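Local coordinates for protein putative solute-binding component of ABC transporter (Clostridium phytofermentans, PDB 4YS6) that binds beta-D-glucopyranose between its two lobes and probably delivers sugar to an ABC transporter as its extracellular solute-binding component, at residues A[142-147]-A[290-295]. Residues are numbered along the deposited sequence; the frame is centred on the assembly and turned at random.
Sequences YMVGTK and IFKDTR. With BGC (beta-D-glucopyranose), chain D.
Val144, on helix 141-155, faces Ile290 of the edge strand 289-291 with their CA atoms 7.2 Å apart, so side chains alone bridge the gap. The fold is the two-lobed type I periplasmic-binding-protein fold, and the contact lies in its buried interior, beside the glucose site. Ile290 lies against two residues about one helical turn apart, Val144 and Lys147. Its CG1 meets Val144 CG1 at 4.3 Å, while Ile290 CD1, at the end of the longer branch, nestles against the aliphatic part of Lys147, 4.0 Å from both CB and CD. The two side chains cross at a slant, and only methylenes of the lysine take part: its chain runs extended past the isoleucine and then bends at chi4 (-65°), which carries the ammonium away from the apolar patch. Pro336 of strand 331-339 packs against Val144 and Ile290 as well.

Two residues further on, Lys292 turns the same surface into part of the ligand pocket. Val144 CG2 touches Lys292 CD at 4.3 Å, and Phe182 of helix 177-195 packs on both side chains. A bend at chi3 (-60°) directs the end of the lysine toward the sugar, where Gln271 OE1 also accepts from NZ; the nearby guanidinium of Arg50 shares in binding the sugar. Beyond the pocket, Asp293 N-caps helix 294-309, and Arg295 grips its carboxylate side-on through NE and NH2. At the glucose itself, Lys292 NZ donates to O3 at 2.9 Å and, more weakly, to the neighbouring O2 at 3.1 Å.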
ATOM      1  N   TYR A 142       8.139   5.792  -0.525  1.00 14.08           N
ATOM      2  CA  TYR A 142       8.523   6.957   0.267  1.00 14.03           C
ATOM      3  C   TYR A 142       7.813   8.202  -0.278  1.00 16.77           C
ATOM      4  O   TYR A 142       7.302   9.021   0.488  1.00 15.27           O
ATOM      5  CB  TYR A 142      10.035   7.131   0.256  1.00 13.20           C
ATOM      6  CG  TYR A 142      10.486   8.290   1.078  1.00 17.21           C
ATOM      7  CD1 TYR A 142      10.653   8.163   2.447  1.00 19.91           C
ATOM      8  CD2 TYR A 142      10.731   9.519   0.491  1.00 22.84           C
ATOM      9  CE1 TYR A 142      11.065   9.241   3.211  1.00 20.79           C
ATOM     10  CE2 TYR A 142      11.143  10.588   1.243  1.00 25.50           C
ATOM     11  CZ  TYR A 142      11.302  10.443   2.595  1.00 24.09           C
ATOM     12  OH  TYR A 142      11.711  11.538   3.316  1.00 33.97           O
HETATM   13  N   MSE A 143       7.735   8.321  -1.594  1.00 12.19           N
HETATM   14  CA  MSE A 143       7.097   9.488  -2.218  1.00 11.87           C
HETATM   15  C   MSE A 143       5.594   9.504  -1.923  1.00 11.43           C
HETATM   16  O   MSE A 143       4.992  10.584  -1.742  1.00 13.20           O
HETATM   17  CB  MSE A 143       7.361   9.522  -3.733  1.00 14.34           C
HETATM   18  CG  MSE A 143       6.646  10.625  -4.403  1.00 16.33           C
HETATM   19 SE   MSE A 143       7.005  10.511  -6.347  1.00 46.86          SE
HETATM   20  CE  MSE A 143       8.956  10.684  -6.276  1.00 64.84           C
ATOM     21  N   VAL A 144       4.965   8.327  -1.857  1.00 12.38           N
ATOM     22  CA  VAL A 144       3.568   8.257  -1.475  1.00 13.45           C
ATOM     23  C   VAL A 144       3.393   8.925  -0.113  1.00 14.15           C
ATOM     24  O   VAL A 144       2.507   9.744   0.088  1.00 13.61           O
ATOM     25  CB  VAL A 144       3.037   6.795  -1.396  1.00 12.73           C
ATOM     26  CG1 VAL A 144       1.662   6.737  -0.728  1.00 15.83           C
ATOM     27  CG2 VAL A 144       2.989   6.133  -2.774  1.00 17.47           C
ATOM     28  N   GLY A 145       4.230   8.533   0.843  1.00 13.30           N
ATOM     29  CA  GLY A 145       4.185   9.120   2.168  1.00 14.38           C
ATOM     30  C   GLY A 145       4.430  10.619   2.138  1.00 12.78           C
ATOM     31  O   GLY A 145       3.720  11.368   2.775  1.00 13.95           O
ATOM     32  N   THR A 146       5.462  11.049   1.408  0.55 14.02           N
ATOM     33  CA  THR A 146       5.727  12.475   1.255  0.55 14.68           C
ATOM     34  C   THR A 146       4.478  13.220   0.787  0.55 13.42           C
ATOM     35  O   THR A 146       4.111  14.273   1.335  0.55 15.16           O
ATOM     36  CB  THR A 146       6.864  12.743   0.246  0.55 14.03           C
ATOM     37  OG1 THR A 146       8.041  12.013   0.618  0.55 14.79           O
ATOM     38  CG2 THR A 146       7.196  14.214   0.198  0.55 16.72           C
ATOM     39  N   LYS A 147       3.818  12.680  -0.232  1.00 13.13           N
ATOM     40  CA  LYS A 147       2.656  13.365  -0.812  1.00 14.24           C
ATOM     41  C   LYS A 147       1.556  13.514   0.224  1.00 14.41           C
ATOM     42  O   LYS A 147       0.880  14.553   0.289  1.00 15.50           O
ATOM     43  CB  LYS A 147       2.125  12.626  -2.038  1.00 15.62           C
ATOM     44  CG  LYS A 147       3.030  12.745  -3.257  1.00 21.35           C
ATOM     45  CD  LYS A 147       2.380  12.076  -4.474  1.00 24.14           C
ATOM     46  CE  LYS A 147       3.238  12.117  -5.705  1.00 35.61           C
ATOM     47  NZ  LYS A 147       3.444  13.506  -6.157  1.00 44.84           N
ATOM     48  N   ILE A 290      -4.157   8.394  -3.572  1.00 17.08           N
ATOM     49  CA  ILE A 290      -2.992   8.292  -4.444  1.00 14.43           C
ATOM     50  C   ILE A 290      -3.327   7.181  -5.408  1.00 18.98           C
ATOM     51  O   ILE A 290      -3.709   6.087  -4.989  1.00 19.38           O
ATOM     52  CB  ILE A 290      -1.691   7.973  -3.656  1.00 21.06           C
ATOM     53  CG1 ILE A 290      -1.324   9.075  -2.651  1.00 22.35           C
ATOM     54  CG2 ILE A 290      -0.521   7.685  -4.620  1.00 19.37           C
ATOM     55  CD1 ILE A 290      -0.997  10.387  -3.232  1.00 26.72           C
ATOM     56  N   PHE A 291      -3.202   7.456  -6.696  1.00 13.99           N
ATOM     57  CA  PHE A 291      -3.488   6.469  -7.719  1.00 12.85           C
ATOM     58  C   PHE A 291      -2.199   5.759  -8.110  1.00 17.68           C
ATOM     59  O   PHE A 291      -1.234   6.381  -8.533  1.00 16.32           O
ATOM     60  CB  PHE A 291      -4.115   7.097  -8.955  1.00 15.17           C
ATOM     61  CG  PHE A 291      -4.338   6.131 -10.088  1.00 17.33           C
ATOM     62  CD1 PHE A 291      -5.080   4.971  -9.901  1.00 21.86           C
ATOM     63  CD2 PHE A 291      -3.841   6.398 -11.347  1.00 19.50           C
ATOM     64  CE1 PHE A 291      -5.296   4.093 -10.958  1.00 19.72           C
ATOM     65  CE2 PHE A 291      -4.065   5.540 -12.396  1.00 24.99           C
ATOM     66  CZ  PHE A 291      -4.796   4.374 -12.191  1.00 22.59           C
ATOM     67  N   LYS A 292      -2.228   4.447  -7.964  1.00 14.39           N
ATOM     68  CA  LYS A 292      -1.157   3.563  -8.345  1.00 13.57           C
ATOM     69  C   LYS A 292      -1.720   2.583  -9.389  1.00 17.71           C
ATOM     70  O   LYS A 292      -2.518   1.690  -9.090  1.00 15.74           O
ATOM     71  CB  LYS A 292      -0.598   2.833  -7.112  1.00 13.99           C
ATOM     72  CG  LYS A 292      -0.183   3.785  -5.985  1.00 15.83           C
ATOM     73  CD  LYS A 292       0.711   3.151  -4.946  1.00 17.07           C
ATOM     74  CE  LYS A 292       0.079   1.968  -4.227  1.00 16.48           C
ATOM     75  NZ  LYS A 292       0.982   1.598  -3.093  1.00 14.46           N
ATOM     76  N   ASP A 293      -1.346   2.786 -10.642  1.00 15.40           N
ATOM     77  CA  ASP A 293      -1.971   2.027 -11.722  1.00 12.91           C
ATOM     78  C   ASP A 293      -1.387   0.607 -11.723  1.00 12.92           C
ATOM     79  O   ASP A 293      -0.259   0.397 -12.187  1.00 16.51           O
ATOM     80  CB  ASP A 293      -1.750   2.721 -13.070  1.00 17.13           C
ATOM     81  CG  ASP A 293      -2.582   2.113 -14.185  1.00 17.45           C
ATOM     82  OD1 ASP A 293      -2.934   0.912 -14.109  1.00 17.93           O
ATOM     83  OD2 ASP A 293      -2.892   2.835 -15.157  1.00 18.79           O
ATOM     84  N   THR A 294      -2.144  -0.352 -11.188  1.00 13.74           N
ATOM     85  CA  THR A 294      -1.634  -1.726 -11.087  1.00 14.71           C
ATOM     86  C   THR A 294      -1.340  -2.345 -12.449  1.00 15.21           C
ATOM     87  O   THR A 294      -0.575  -3.306 -12.536  1.00 17.30           O
ATOM     88  CB  THR A 294      -2.608  -2.664 -10.327  1.00 13.97           C
ATOM     89  OG1 THR A 294      -3.875  -2.761 -10.995  1.00 18.43           O
ATOM     90  CG2 THR A 294      -2.825  -2.172  -8.930  1.00 16.84           C
ATOM     91  N   ARG A 295      -1.944  -1.821 -13.520  1.00 13.52           N
ATOM     92  CA  ARG A 295      -1.683  -2.360 -14.841  1.00 13.96           C
ATOM     93  C   ARG A 295      -0.241  -2.067 -15.241  1.00 15.26           C
ATOM     94  O   ARG A 295       0.420  -2.866 -15.924  1.00 17.73           O
ATOM     95  CB  ARG A 295      -2.636  -1.755 -15.863  1.00 15.18           C
ATOM     96  CG  ARG A 295      -4.078  -1.981 -15.571  1.00 17.89           C
ATOM     97  CD  ARG A 295      -4.921  -1.190 -16.545  1.00 21.78           C
ATOM     98  NE  ARG A 295      -4.744   0.244 -16.309  1.00 17.18           N
ATOM     99  CZ  ARG A 295      -5.438   1.187 -16.929  1.00 20.05           C
ATOM    100  NH1 ARG A 295      -6.341   0.855 -17.825  1.00 19.49           N
ATOM    101  NH2 ARG A 295      -5.217   2.453 -16.645  1.00 19.36           N
TER
HETATM  102  C2  BGC D 403       0.301  -1.531  -0.685  1.00 10.88           C
HETATM  103  C3  BGC D 403      -0.864  -0.598  -0.612  1.00 12.91           C
HETATM  104  C4  BGC D 403      -2.070  -1.237  -0.063  1.00 10.44           C
HETATM  105  C5  BGC D 403      -1.811  -1.927   1.240  1.00 11.03           C
HETATM  106  C6  BGC D 403      -2.966  -2.775   1.729  1.00 13.09           C
HETATM  107  C1  BGC D 403       0.609  -2.075   0.725  1.00 12.38           C
HETATM  108  O1  BGC D 403       1.591  -2.910   0.733  1.00 17.69           O
HETATM  109  O2  BGC D 403       1.445  -0.845  -1.178  1.00 11.78           O
HETATM  110  O3  BGC D 403      -1.097  -0.112  -1.988  1.00 12.38           O
HETATM  111  O4  BGC D 403      -3.107  -0.263   0.212  1.00 12.51           O
HETATM  112  O5  BGC D 403      -0.664  -2.810   1.054  1.00 12.54           O
HETATM  113  O6  BGC D 403      -3.500  -3.590   0.698  1.00 12.98           O